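Dihydrodipicolinate synthase (Bacillus anthracis, PDB 1XKY) probably condenses pyruvate with aspartate semialdehyde as a TIM-barrel lyase, opening the diaminopimelate branch of lysine biosynthesis. Local coordinates at residues A[11-16]-A[168-173]; A[113-118]-A[152-157]; A[182-187]-A[192-197]; A[197-202]-A[223-228]; A[204-209]-A[227-232]. All blocks are in the same frame, centred on the assembly; numbering follows the deposited sequence.

Interaction 1: A[11-16]-A[168-173]; sequences IDFGTI and IVAIKD. With K (potassium ion), chain F.
Between Ile-11 and Phe-13, the two residues that reach Val-169, the carboxylate oxygen Asp-12 OD1 is gripped twice: it accepts from Gly-14 N at 2.9 Å and forms a salt bridge with Lys-211. The N-H comes from above the carboxylate plane, 50° out of it, and the bond closes an Asx turn that shapes the chain around Phe-13. The contact with 168-173 itself is apolar. Ile-11 CG2 meets Val-169 CG2 at 4.0 Å, the two branched chains crossing at about a right angle. On each residue this is the methyl lying between backbone N and carbonyl carbon. Phe-13 presents the CE2 corner of its ring, 4.4 Å from Ala-170 CB, which sits at the ring edge near its plane; Val-169 CG2 approaches CE2 obliquely at 4.3 Å. At the start of strand 168-173 the carbonyl oxygen Ile-168 O binds a potassium ion at 2.7 Å, together with two waters and the carbonyl oxygens of Ser-163, Ile-165 and Glu-166. The 11-13 chain thus runs across the N-terminal end of the barrel: Ile-11 also packs on Asp-109 and Pro-140, in the loops entering strands 110-114 and 141-145, and Phe-13 on Met-142 of strand 141-145.

Interaction 2: A[113-118]-A[152-157]; sequences LVAPYY and VQISVD
The flat peptide group between Pro-116 and Tyr-117 meets Val-152 through its oxygen: Val-152 CG2 lies 3.8 Å from Pro-116 O, nearer the continuation of the C=O bond than above the peptide face. The Pro-116 ring packs instead on His-129 of helix 123-135 and on Pro-280 of the second subunit, with whose Tyr-118 and Tyr-117 the rings of Tyr-117 and Tyr-118 stack. Across the contact the other meeting point is Ala-115 CB, touched by two side chains spaced two residues apart: Ile-154 CG1 at 4.1 Å and Val-152 CG2 at 4.3 Å. The Ile-154 branch is turned there by a chi1 of -35°, some way from a staggered value, with CG1 beside the backbone N. Polar bonds fix both backbones, since Ala-115 O is bonded to Ser-150 OG and Ile-154 N to Asn-145 OD1, while the amide of Gln-123 binds both Gln-153 O and Ser-155 N. Two loops at the C-terminal end of the TIM barrel are thereby joined, one following strand 110-114 and the other leading into helix 156-163. The reciprocal tyrosine stacks beside them are consistent with the tight dimer of this family, in which a tyrosine from one subunit reaches the active-site region of its partner.

Interaction 3: A[182-187]-A[192-197]; sequences TEIIEK and FAVYSG. With K (potassium ion), chain E.
Val-194 is the bump of this contact, and the hollow it fills lies between two consecutive isoleucines of helix 178-187. Its CG2 methyl enters between Ile-184 CG2, at 3.5 Å, and Ile-185 CG1, at 3.6 Å; the first pair is tighter than ordinary van der Waals contact, which marks a close fit. The valine crosses each isoleucine at about a right angle. With CG1 of Val-194 anti to the backbone N (chi1 174°), CG2 is the branch left for the helix. Ile-184 CG2 serves as a bump in its turn, touching Phe-192 CE2 at 4.0 Å from a direction oblique to the ring, so that this one methyl touches both the phenyl corner and the valine. The same two chain pieces share a potassium ion on their backbones, Ile-185 O coordinating the metal at 2.8 Å and Phe-192 O more distantly at 3.2 Å. Three waters join them, with Thr-188 O, Thr-188 OG1 and Ala-189 O from the connecting turn. The ion therefore ties the end of the helix to the entrance of the strand, beside the apolar fit. Ile-184 also packs on Asp-173, and Val-194 on Ile-171, both of strand 168-173. The arrangement is that of the helix-to-second-strand interface in a beta-alpha-beta unit of the TIM barrel, here 168-173, 178-187 and 193-196.

Interaction 4: A[197-202]-A[223-228]; sequences GDDGLT and NEMQEM
Two methionine methyl groups carry this buried van der Waals contact, in which helix 218-234 rests against the loop that leaves strand 193-196 and opens helix 202-207. Met-225 CE lies 3.5 Å from Asp-199 OD1, the side chains crossing at about a right angle, and no hydrogen bond spans the segments. The carboxylate is held by other partners: Asp-199 OD1 is bonded to Ser-215 OG, and Asp-199 OD2 receives the backbone N-H groups of Val-216 and Ala-217, so its rotation is fixed and the methionine methyl merely packs against it. One turn later Met-228 CE reaches Thr-202 CG2 at 3.9 Å. Both methionine chains bend at chi3 (64° in each), which turns the terminal methyl out of line with the extended part of the chain. Thr-202 shows its methyl to the helix while its hydroxyl is used within its own segment: Thr-202 OG1 donates to Asp-199 O at 2.7 Å, and Thr-202 N bonds the same oxygen at 3.0 Å. The hydroxyl comes in 21° from the carbonyl plane. Beyond the two segments, Met-225 also packs on Ile-213 and Ser-215 of strand 212-215, whereas Met-228 continues to Leu-243 and Leu-247 of helix 237-253.

Interaction 5: A[204-209]-A[227-232]; sequences PAMAVG and EMIAAF
Met-206 and Phe-232 provide most of the touching surface here, each reaching over to the opposite helix. The thioether of Met-206 lies across Ile-229 at about a right angle: Met-206 CE meets Ile-229 CG2 at 3.8 Å, while Met-206 SD is 4.0 Å from Ile-229 CG1 and 4.1 Å from CD1. Sulfur and methyl thus span both branches of the isoleucine. The bend at chi3 of Met-206 (77°) folds CE toward CG2 with SD left over the other branch. Phe-232 approaches with its leading edge. Its CZ is 3.7 Å from Ala-207 CA, which lies near the ring plane, and 3.8 Å from Ala-207 CB; CE2 touches Met-206 CB at 4.2 Å. A chi1 of -174° sets CG anti to the backbone N and extends the ring away from its own helix.

Behind this first shell, helix 202-207 ends in a Schellman motif. Gly-209, with a positive phi, bonds back through its N to Met-206 O at 3.0 Å, closing the last turn just where Ala-207 receives the phenyl edge. The third subunit completes the surroundings: its Phe-237 meets the Phe-232 ring with planes at about 35°, its Gln-241 NE2 bonds Ala-207 O, and its Pro-204 and Ala-207 pack on their counterparts. Within the chain, the contact joins the short helix 202-207 to helix 218-234; Ile-229 continues inward to Thr-15 ahead of strand 16-19, while Phe-232 also packs on Leu-203 of helix 202-207.

All five contacts belong to one TIM barrel of eight parallel strands. Interaction 2 is nested in the loop closed by interaction 1, their centres about 17 Å apart without touching; interactions 3, 4 and 5 follow later in the chain. Interactions 1 and 3 use neighbouring strands, 168-173 and 193-196, and meet where Gly-14 O bonds Tyr-195 OH, with centres about 10 Å apart. Interactions 4 and 5 are consecutive places on helix 218-234, about 8 Å apart, sharing Glu-227 and Met-228. Interactions 3, 4 and 5 border the third subunit and interaction 2 the second, so barrel packing passes directly into assembly contacts of the tetramer.

Interaction 1: A[11-16]-A[168-173]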
# COMPACT_ATOMS: atom_id res chain seq x y z
N ILE A 11 -27.02 20.83 -16.27
CA ILE A 11 -26.52 21.64 -15.16
C ILE A 11 -25.00 21.87 -15.29
O ILE A 11 -24.25 20.97 -15.66
CB ILE A 11 -26.88 20.99 -13.79
CG1 ILE A 11 -26.69 21.99 -12.65
CG2 ILE A 11 -26.09 19.69 -13.56
CD1 ILE A 11 -27.37 21.59 -11.35
N ASP A 12 -24.57 23.10 -15.04
CA ASP A 12 -23.16 23.49 -15.20
C ASP A 12 -22.61 23.92 -13.85
O ASP A 12 -22.92 25.00 -13.36
CB ASP A 12 -23.05 24.63 -16.22
CG ASP A 12 -21.60 25.08 -16.47
OD1 ASP A 12 -20.65 24.45 -15.97
OD2 ASP A 12 -21.43 26.08 -17.19
N PHE A 13 -21.76 23.08 -13.26
CA PHE A 13 -21.16 23.38 -11.96
C PHE A 13 -19.95 24.31 -12.06
O PHE A 13 -19.42 24.72 -11.04
CB PHE A 13 -20.77 22.10 -11.23
CG PHE A 13 -21.90 21.14 -11.03
CD1 PHE A 13 -23.05 21.55 -10.38
CD2 PHE A 13 -21.82 19.84 -11.48
CE1 PHE A 13 -24.11 20.68 -10.18
CE2 PHE A 13 -22.88 18.96 -11.29
CZ PHE A 13 -24.01 19.37 -10.63
N GLY A 14 -19.52 24.62 -13.29
CA GLY A 14 -18.35 25.47 -13.51
C GLY A 14 -17.03 24.77 -13.22
O GLY A 14 -16.95 23.53 -13.20
N THR A 15 -15.98 25.57 -13.00
CA THR A 15 -14.62 25.05 -12.83
C THR A 15 -14.20 24.89 -11.37
O THR A 15 -13.29 24.11 -11.09
CB THR A 15 -13.58 25.96 -13.53
OG1 THR A 15 -13.84 27.33 -13.19
CG2 THR A 15 -13.65 25.79 -15.04
N ILE A 16 -14.81 25.64 -10.46
CA ILE A 16 -14.47 25.54 -9.03
C ILE A 16 -15.71 25.37 -8.15
O ILE A 16 -16.27 26.34 -7.63
CB ILE A 16 -13.68 26.75 -8.52
CG1 ILE A 16 -12.46 27.03 -9.43
CG2 ILE A 16 -13.22 26.51 -7.07
CD1 ILE A 16 -11.66 28.25 -9.06
N ILE A 168 -27.39 11.02 -13.83
CA ILE A 168 -26.03 10.93 -13.28
C ILE A 168 -25.08 11.61 -14.27
O ILE A 168 -24.76 11.05 -15.33
CB ILE A 168 -25.59 9.47 -12.97
CG1 ILE A 168 -26.61 8.80 -12.04
CG2 ILE A 168 -24.20 9.47 -12.33
CD1 ILE A 168 -26.28 7.38 -11.62
N VAL A 169 -24.67 12.83 -13.92
CA VAL A 169 -24.08 13.77 -14.87
C VAL A 169 -22.60 14.10 -14.64
O VAL A 169 -21.96 14.72 -15.51
CB VAL A 169 -24.90 15.09 -14.93
CG1 VAL A 169 -26.34 14.81 -15.31
CG2 VAL A 169 -24.84 15.88 -13.60
N ALA A 170 -22.05 13.70 -13.50
CA ALA A 170 -20.68 14.07 -13.15
C ALA A 170 -20.11 13.18 -12.05
O ALA A 170 -20.85 12.45 -11.39
CB ALA A 170 -20.61 15.53 -12.72
N ILE A 171 -18.79 13.24 -11.89
CA ILE A 171 -18.10 12.56 -10.80
C ILE A 171 -17.02 13.47 -10.21
O ILE A 171 -16.31 14.16 -10.94
CB ILE A 171 -17.51 11.18 -11.24
CG1 ILE A 171 -16.82 10.47 -10.07
CG2 ILE A 171 -16.56 11.35 -12.42
CD1 ILE A 171 -16.62 8.99 -10.30
N LYS A 172 -16.98 13.52 -8.88
CA LYS A 172 -15.84 14.08 -8.15
C LYS A 172 -14.88 12.91 -7.92
O LYS A 172 -15.20 12.00 -7.17
CB LYS A 172 -16.30 14.68 -6.81
CG LYS A 172 -15.15 15.16 -5.91
CD LYS A 172 -15.64 15.64 -4.56
CE LYS A 172 -14.46 16.08 -3.67
NZ LYS A 172 -14.92 16.60 -2.35
N ASP A 173 -13.73 12.94 -8.58
CA ASP A 173 -12.79 11.82 -8.48
C ASP A 173 -11.61 12.15 -7.57
O ASP A 173 -10.63 12.77 -8.01
CB ASP A 173 -12.30 11.39 -9.87
CG ASP A 173 -11.60 10.03 -9.85
OD1 ASP A 173 -11.17 9.59 -8.77
OD2 ASP A 173 -11.47 9.41 -10.93
K K F . -25.98 10.81 -17.74
O HOH W 1 -24.25 13.05 -18.47
O HOH W 2 -27.24 10.39 -20.01

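Interaction 2: A[113-118]-A[152-157]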
# COMPACT_ATOMS: atom_id res chain seq x y z
N LEU A 113 -23.35 11.89 -4.18
CA LEU A 113 -23.45 10.54 -3.64
C LEU A 113 -22.07 9.88 -3.54
O LEU A 113 -21.46 9.53 -4.55
CB LEU A 113 -24.38 9.69 -4.53
CG LEU A 113 -25.80 10.23 -4.78
CD1 LEU A 113 -26.58 9.25 -5.65
CD2 LEU A 113 -26.55 10.48 -3.49
N VAL A 114 -21.59 9.71 -2.31
CA VAL A 114 -20.30 9.11 -2.04
C VAL A 114 -20.33 7.58 -2.16
O VAL A 114 -21.34 6.95 -1.87
CB VAL A 114 -19.77 9.55 -0.63
CG1 VAL A 114 -20.53 8.84 0.49
CG2 VAL A 114 -18.27 9.35 -0.52
N ALA A 115 -19.22 6.98 -2.61
CA ALA A 115 -19.03 5.54 -2.48
C ALA A 115 -19.25 5.14 -1.01
O ALA A 115 -18.60 5.70 -0.12
CB ALA A 115 -17.62 5.14 -2.93
N PRO A 116 -20.19 4.21 -0.74
CA PRO A 116 -20.39 3.76 0.64
C PRO A 116 -19.09 3.39 1.34
O PRO A 116 -18.29 2.59 0.83
CB PRO A 116 -21.28 2.53 0.47
CG PRO A 116 -22.10 2.85 -0.71
CD PRO A 116 -21.13 3.55 -1.65
N TYR A 117 -18.92 3.99 2.51
CA TYR A 117 -17.79 3.76 3.41
C TYR A 117 -18.14 2.68 4.42
O TYR A 117 -19.31 2.38 4.64
CB TYR A 117 -17.46 5.06 4.17
CG TYR A 117 -18.71 5.78 4.63
CD1 TYR A 117 -19.28 6.77 3.84
CD2 TYR A 117 -19.34 5.44 5.82
CE1 TYR A 117 -20.45 7.41 4.24
CE2 TYR A 117 -20.50 6.08 6.23
CZ TYR A 117 -21.04 7.06 5.43
OH TYR A 117 -22.19 7.70 5.82
N TYR A 118 -17.11 2.11 5.04
CA TYR A 118 -17.25 1.16 6.15
C TYR A 118 -17.72 -0.25 5.76
O TYR A 118 -17.07 -1.22 6.14
CB TYR A 118 -18.13 1.75 7.28
CG TYR A 118 -18.10 0.97 8.58
CD1 TYR A 118 -16.89 0.66 9.22
CD2 TYR A 118 -19.28 0.55 9.18
CE1 TYR A 118 -16.87 -0.06 10.41
CE2 TYR A 118 -19.28 -0.17 10.38
CZ TYR A 118 -18.06 -0.48 10.98
OH TYR A 118 -18.06 -1.18 12.17
N VAL A 152 -13.01 1.32 -0.84
CA VAL A 152 -13.38 0.87 -2.18
C VAL A 152 -13.23 1.99 -3.20
O VAL A 152 -13.30 3.17 -2.86
CB VAL A 152 -14.83 0.35 -2.22
CG1 VAL A 152 -14.98 -0.87 -1.33
CG2 VAL A 152 -15.80 1.45 -1.79
N GLN A 153 -13.01 1.61 -4.46
CA GLN A 153 -13.14 2.54 -5.57
C GLN A 153 -14.35 2.21 -6.44
O GLN A 153 -14.71 1.05 -6.60
CB GLN A 153 -11.87 2.53 -6.43
CG GLN A 153 -11.23 1.15 -6.57
CD GLN A 153 -11.73 0.40 -7.78
OE1 GLN A 153 -11.65 0.90 -8.91
NE2 GLN A 153 -12.25 -0.80 -7.56
N ILE A 154 -14.98 3.25 -6.98
CA ILE A 154 -15.82 3.09 -8.16
C ILE A 154 -14.98 2.90 -9.42
O ILE A 154 -14.40 3.85 -9.94
CB ILE A 154 -16.75 4.31 -8.32
CG1 ILE A 154 -17.17 4.85 -6.96
CG2 ILE A 154 -17.97 3.95 -9.16
CD1 ILE A 154 -18.19 5.96 -7.02
N SER A 155 -14.92 1.67 -9.91
CA SER A 155 -14.14 1.35 -11.09
C SER A 155 -14.57 2.20 -12.28
O SER A 155 -15.69 2.70 -12.33
CB SER A 155 -14.27 -0.14 -11.43
OG SER A 155 -15.50 -0.41 -12.10
N VAL A 156 -13.67 2.35 -13.25
CA VAL A 156 -13.98 3.07 -14.48
C VAL A 156 -15.25 2.50 -15.12
O VAL A 156 -16.15 3.25 -15.49
CB VAL A 156 -12.80 3.02 -15.49
CG1 VAL A 156 -13.23 3.55 -16.86
CG2 VAL A 156 -11.58 3.79 -14.95
N ASP A 157 -15.31 1.18 -15.23
CA ASP A 157 -16.46 0.48 -15.81
C ASP A 157 -17.78 0.82 -15.10
O ASP A 157 -18.79 1.08 -15.75
CB ASP A 157 -16.23 -1.03 -15.80
CG ASP A 157 -15.23 -1.50 -16.86
OD1 ASP A 157 -14.77 -0.67 -17.71
OD2 ASP A 157 -14.90 -2.71 -16.85

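Interaction 3: A[182-187]-A[192-197]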
# COMPACT_ATOMS: atom_id res chain seq x y z
N THR A 182 -8.60 9.94 -16.97
CA THR A 182 -8.45 9.95 -18.43
C THR A 182 -9.42 8.98 -19.08
O THR A 182 -10.08 9.31 -20.05
CB THR A 182 -7.01 9.57 -18.88
OG1 THR A 182 -6.08 10.60 -18.51
CG2 THR A 182 -6.94 9.35 -20.38
N GLU A 183 -9.49 7.77 -18.53
CA GLU A 183 -10.31 6.71 -19.10
C GLU A 183 -11.81 6.99 -18.95
O GLU A 183 -12.59 6.73 -19.87
CB GLU A 183 -9.95 5.38 -18.44
CG GLU A 183 -10.43 4.16 -19.20
CD GLU A 183 -10.05 2.86 -18.51
OE1 GLU A 183 -9.07 2.87 -17.75
OE2 GLU A 183 -10.74 1.84 -18.74
N ILE A 184 -12.20 7.51 -17.79
CA ILE A 184 -13.59 7.90 -17.55
C ILE A 184 -14.00 9.00 -18.53
O ILE A 184 -15.06 8.93 -19.14
CB ILE A 184 -13.81 8.40 -16.09
CG1 ILE A 184 -13.60 7.25 -15.09
CG2 ILE A 184 -15.23 9.00 -15.94
CD1 ILE A 184 -13.48 7.71 -13.65
N ILE A 185 -13.14 10.01 -18.66
CA ILE A 185 -13.37 11.11 -19.59
C ILE A 185 -13.58 10.57 -21.00
O ILE A 185 -14.53 10.93 -21.68
CB ILE A 185 -12.22 12.16 -19.56
CG1 ILE A 185 -12.20 12.91 -18.22
CG2 ILE A 185 -12.36 13.16 -20.73
CD1 ILE A 185 -10.85 13.54 -17.86
N GLU A 186 -12.69 9.67 -21.42
CA GLU A 186 -12.73 9.11 -22.77
C GLU A 186 -14.00 8.29 -23.02
O GLU A 186 -14.65 8.44 -24.05
CB GLU A 186 -11.50 8.23 -22.96
CG GLU A 186 -11.32 7.62 -24.35
CD GLU A 186 -10.01 6.87 -24.48
OE1 GLU A 186 -9.65 6.47 -25.61
OE2 GLU A 186 -9.32 6.68 -23.44
N LYS A 187 -14.34 7.44 -22.06
CA LYS A 187 -15.38 6.43 -22.26
C LYS A 187 -16.81 6.90 -21.99
O LYS A 187 -17.77 6.20 -22.34
CB LYS A 187 -15.07 5.20 -21.41
CG LYS A 187 -13.87 4.42 -21.92
CD LYS A 187 -13.55 3.24 -21.02
CE LYS A 187 -12.57 2.29 -21.69
NZ LYS A 187 -13.30 1.39 -22.64
N PHE A 192 -21.06 14.16 -19.73
CA PHE A 192 -20.66 13.65 -18.43
C PHE A 192 -19.32 14.26 -18.03
O PHE A 192 -18.32 14.08 -18.73
CB PHE A 192 -20.58 12.13 -18.43
CG PHE A 192 -20.31 11.54 -17.08
CD1 PHE A 192 -21.35 11.28 -16.20
CD2 PHE A 192 -19.01 11.26 -16.68
CE1 PHE A 192 -21.11 10.75 -14.95
CE2 PHE A 192 -18.75 10.72 -15.42
CZ PHE A 192 -19.80 10.46 -14.56
N ALA A 193 -19.30 14.98 -16.91
CA ALA A 193 -18.14 15.75 -16.47
C ALA A 193 -17.34 15.07 -15.35
O ALA A 193 -17.91 14.59 -14.37
CB ALA A 193 -18.59 17.15 -16.03
N VAL A 194 -16.01 15.05 -15.50
CA VAL A 194 -15.11 14.58 -14.47
C VAL A 194 -14.46 15.77 -13.77
O VAL A 194 -13.83 16.61 -14.41
CB VAL A 194 -14.01 13.66 -15.06
CG1 VAL A 194 -12.97 13.28 -13.99
CG2 VAL A 194 -14.64 12.40 -15.65
N TYR A 195 -14.65 15.85 -12.45
CA TYR A 195 -13.99 16.84 -11.59
C TYR A 195 -12.90 16.18 -10.79
O TYR A 195 -13.10 15.09 -10.26
CB TYR A 195 -15.00 17.49 -10.63
CG TYR A 195 -15.87 18.51 -11.31
CD1 TYR A 195 -15.57 19.87 -11.24
CD2 TYR A 195 -16.96 18.11 -12.08
CE1 TYR A 195 -16.35 20.81 -11.91
CE2 TYR A 195 -17.74 19.04 -12.75
CZ TYR A 195 -17.44 20.39 -12.66
OH TYR A 195 -18.23 21.29 -13.33
N SER A 196 -11.74 16.83 -10.66
CA SER A 196 -10.78 16.40 -9.65
C SER A 196 -11.41 16.58 -8.26
O SER A 196 -12.15 17.54 -8.03
CB SER A 196 -9.47 17.18 -9.74
OG SER A 196 -8.60 16.82 -8.67
N GLY A 197 -11.14 15.63 -7.38
CA GLY A 197 -11.52 15.72 -5.98
C GLY A 197 -10.32 16.05 -5.11
O GLY A 197 -10.42 16.04 -3.88
K K E . -16.79 12.56 -21.16
O HOH W 3 -15.79 13.62 -18.78
O HOH W 4 -16.25 15.59 -21.76
O HOH W 5 -16.22 13.35 -23.65

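Interaction 4: A[197-202]-A[223-228]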
# COMPACT_ATOMS: atom_id res chain seq x y z
N GLY A 197 -11.14 15.63 -7.38
CA GLY A 197 -11.52 15.72 -5.98
C GLY A 197 -10.32 16.05 -5.11
O GLY A 197 -10.42 16.04 -3.88
N ASP A 198 -9.18 16.35 -5.73
CA ASP A 198 -7.99 16.83 -5.00
C ASP A 198 -7.44 18.12 -5.59
O ASP A 198 -7.12 18.18 -6.78
CB ASP A 198 -6.91 15.75 -4.98
CG ASP A 198 -7.31 14.56 -4.13
OD1 ASP A 198 -7.38 14.72 -2.89
OD2 ASP A 198 -7.60 13.48 -4.70
N ASP A 199 -7.32 19.14 -4.74
CA ASP A 199 -6.88 20.46 -5.17
C ASP A 199 -5.58 20.45 -5.95
O ASP A 199 -5.48 21.08 -7.01
CB ASP A 199 -6.74 21.38 -3.94
CG ASP A 199 -8.07 21.94 -3.50
OD1 ASP A 199 -8.70 22.62 -4.34
OD2 ASP A 199 -8.48 21.70 -2.35
N GLY A 200 -4.59 19.73 -5.44
CA GLY A 200 -3.28 19.67 -6.07
C GLY A 200 -3.33 19.12 -7.49
O GLY A 200 -2.49 19.47 -8.32
N LEU A 201 -4.29 18.24 -7.77
CA LEU A 201 -4.43 17.66 -9.10
C LEU A 201 -5.25 18.48 -10.09
O LEU A 201 -5.44 18.04 -11.22
CB LEU A 201 -5.02 16.25 -9.00
CG LEU A 201 -4.11 15.24 -8.30
CD1 LEU A 201 -4.69 13.83 -8.43
CD2 LEU A 201 -2.69 15.30 -8.84
N THR A 202 -5.74 19.65 -9.69
CA THR A 202 -6.60 20.45 -10.58
C THR A 202 -6.00 20.60 -11.98
O THR A 202 -6.63 20.24 -12.99
CB THR A 202 -6.87 21.85 -10.00
OG1 THR A 202 -7.49 21.74 -8.71
CG2 THR A 202 -7.78 22.66 -10.93
N ASN A 223 -9.47 33.02 -5.46
CA ASN A 223 -9.12 33.97 -6.53
C ASN A 223 -7.86 33.51 -7.27
O ASN A 223 -7.78 33.61 -8.49
CB ASN A 223 -8.95 35.40 -6.01
CG ASN A 223 -10.28 36.07 -5.63
OD1 ASN A 223 -11.35 35.71 -6.13
ND2 ASN A 223 -10.20 37.07 -4.76
N GLU A 224 -6.90 32.99 -6.51
CA GLU A 224 -5.65 32.46 -7.08
C GLU A 224 -5.93 31.26 -8.01
O GLU A 224 -5.38 31.17 -9.11
CB GLU A 224 -4.68 32.06 -5.97
CG GLU A 224 -4.06 33.25 -5.21
CD GLU A 224 -4.95 33.84 -4.11
OE1 GLU A 224 -6.13 33.46 -3.98
OE2 GLU A 224 -4.47 34.73 -3.38
N MET A 225 -6.79 30.35 -7.56
CA MET A 225 -7.20 29.19 -8.36
C MET A 225 -7.95 29.61 -9.63
O MET A 225 -7.78 29.01 -10.68
CB MET A 225 -8.09 28.25 -7.54
CG MET A 225 -7.39 27.60 -6.37
SD MET A 225 -8.52 26.65 -5.34
CE MET A 225 -9.03 25.39 -6.51
N GLN A 226 -8.78 30.65 -9.51
CA GLN A 226 -9.49 31.20 -10.67
C GLN A 226 -8.49 31.72 -11.72
O GLN A 226 -8.62 31.43 -12.91
CB GLN A 226 -10.43 32.30 -10.21
CG GLN A 226 -11.29 32.92 -11.29
CD GLN A 226 -12.27 33.92 -10.72
OE1 GLN A 226 -11.89 35.03 -10.33
NE2 GLN A 226 -13.53 33.54 -10.65
N GLU A 227 -7.48 32.47 -11.27
CA GLU A 227 -6.44 32.99 -12.16
C GLU A 227 -5.58 31.86 -12.74
O GLU A 227 -5.18 31.92 -13.89
CB GLU A 227 -5.56 34.00 -11.41
CG GLU A 227 -4.42 34.62 -12.24
CD GLU A 227 -4.87 35.72 -13.19
OE1 GLU A 227 -4.04 36.17 -14.00
OE2 GLU A 227 -6.04 36.13 -13.14
N MET A 228 -5.29 30.84 -11.93
CA MET A 228 -4.56 29.66 -12.38
C MET A 228 -5.26 28.98 -13.55
O MET A 228 -4.64 28.66 -14.56
CB MET A 228 -4.37 28.67 -11.23
CG MET A 228 -3.47 27.49 -11.58
SD MET A 228 -3.52 26.16 -10.38
CE MET A 228 -5.21 25.58 -10.49

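Interaction 5: A[204-209]-A[227-232]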
# COMPACT_ATOMS: atom_id res chain seq x y z
N PRO A 204 -3.14 19.13 -13.62
CA PRO A 204 -2.95 17.91 -14.40
C PRO A 204 -4.25 17.17 -14.77
O PRO A 204 -4.32 16.56 -15.82
CB PRO A 204 -2.04 17.04 -13.51
CG PRO A 204 -2.20 17.59 -12.14
CD PRO A 204 -2.46 19.06 -12.31
N ALA A 205 -5.27 17.24 -13.91
CA ALA A 205 -6.57 16.66 -14.23
C ALA A 205 -7.25 17.40 -15.40
O ALA A 205 -7.77 16.78 -16.32
CB ALA A 205 -7.47 16.66 -13.01
N MET A 206 -7.23 18.72 -15.35
CA MET A 206 -7.76 19.52 -16.44
C MET A 206 -6.96 19.31 -17.74
O MET A 206 -7.54 19.27 -18.82
CB MET A 206 -7.82 21.00 -16.04
CG MET A 206 -8.91 21.25 -14.99
SD MET A 206 -9.12 22.98 -14.56
CE MET A 206 -10.05 23.55 -15.98
N ALA A 207 -5.65 19.10 -17.63
CA ALA A 207 -4.82 18.82 -18.81
C ALA A 207 -5.29 17.59 -19.58
O ALA A 207 -5.21 17.58 -20.81
CB ALA A 207 -3.36 18.68 -18.42
N VAL A 208 -5.79 16.57 -18.88
CA VAL A 208 -6.30 15.36 -19.52
C VAL A 208 -7.81 15.40 -19.83
O VAL A 208 -8.37 14.42 -20.34
CB VAL A 208 -5.96 14.07 -18.69
CG1 VAL A 208 -4.45 13.97 -18.47
CG2 VAL A 208 -6.70 14.02 -17.36
N GLY A 209 -8.46 16.53 -19.51
CA GLY A 209 -9.85 16.77 -19.90
C GLY A 209 -10.88 16.87 -18.78
O GLY A 209 -12.08 16.90 -19.05
N GLU A 227 -7.48 32.47 -11.27
CA GLU A 227 -6.44 32.99 -12.16
C GLU A 227 -5.58 31.86 -12.74
O GLU A 227 -5.18 31.92 -13.89
CB GLU A 227 -5.56 34.00 -11.41
CG GLU A 227 -4.42 34.62 -12.24
CD GLU A 227 -4.87 35.72 -13.19
OE1 GLU A 227 -4.04 36.17 -14.00
OE2 GLU A 227 -6.04 36.13 -13.14
N MET A 228 -5.29 30.84 -11.93
CA MET A 228 -4.56 29.66 -12.38
C MET A 228 -5.26 28.98 -13.55
O MET A 228 -4.64 28.66 -14.56
CB MET A 228 -4.37 28.67 -11.23
CG MET A 228 -3.47 27.49 -11.58
SD MET A 228 -3.52 26.16 -10.38
CE MET A 228 -5.21 25.58 -10.49
N ILE A 229 -6.57 28.76 -13.40
CA ILE A 229 -7.37 28.09 -14.42
C ILE A 229 -7.50 28.94 -15.69
O ILE A 229 -7.44 28.41 -16.79
CB ILE A 229 -8.76 27.68 -13.87
CG1 ILE A 229 -8.60 26.58 -12.82
CG2 ILE A 229 -9.71 27.24 -15.00
CD1 ILE A 229 -9.86 26.22 -12.10
N ALA A 230 -7.67 30.25 -15.53
CA ALA A 230 -7.75 31.16 -16.67
C ALA A 230 -6.42 31.16 -17.46
O ALA A 230 -6.42 31.08 -18.69
CB ALA A 230 -8.07 32.56 -16.20
N ALA A 231 -5.31 31.23 -16.73
CA ALA A 231 -3.98 31.15 -17.33
C ALA A 231 -3.77 29.82 -18.05
O ALA A 231 -3.27 29.79 -19.18
CB ALA A 231 -2.92 31.35 -16.28
N PHE A 232 -4.15 28.73 -17.40
CA PHE A 232 -4.04 27.41 -18.00
C PHE A 232 -4.85 27.29 -19.28
O PHE A 232 -4.33 26.90 -20.32
CB PHE A 232 -4.49 26.32 -17.03
CG PHE A 232 -4.26 24.94 -17.55
CD1 PHE A 232 -2.98 24.40 -17.57
CD2 PHE A 232 -5.31 24.20 -18.07
CE1 PHE A 232 -2.76 23.13 -18.07
CE2 PHE A 232 -5.09 22.93 -18.58
CZ PHE A 232 -3.81 22.40 -18.58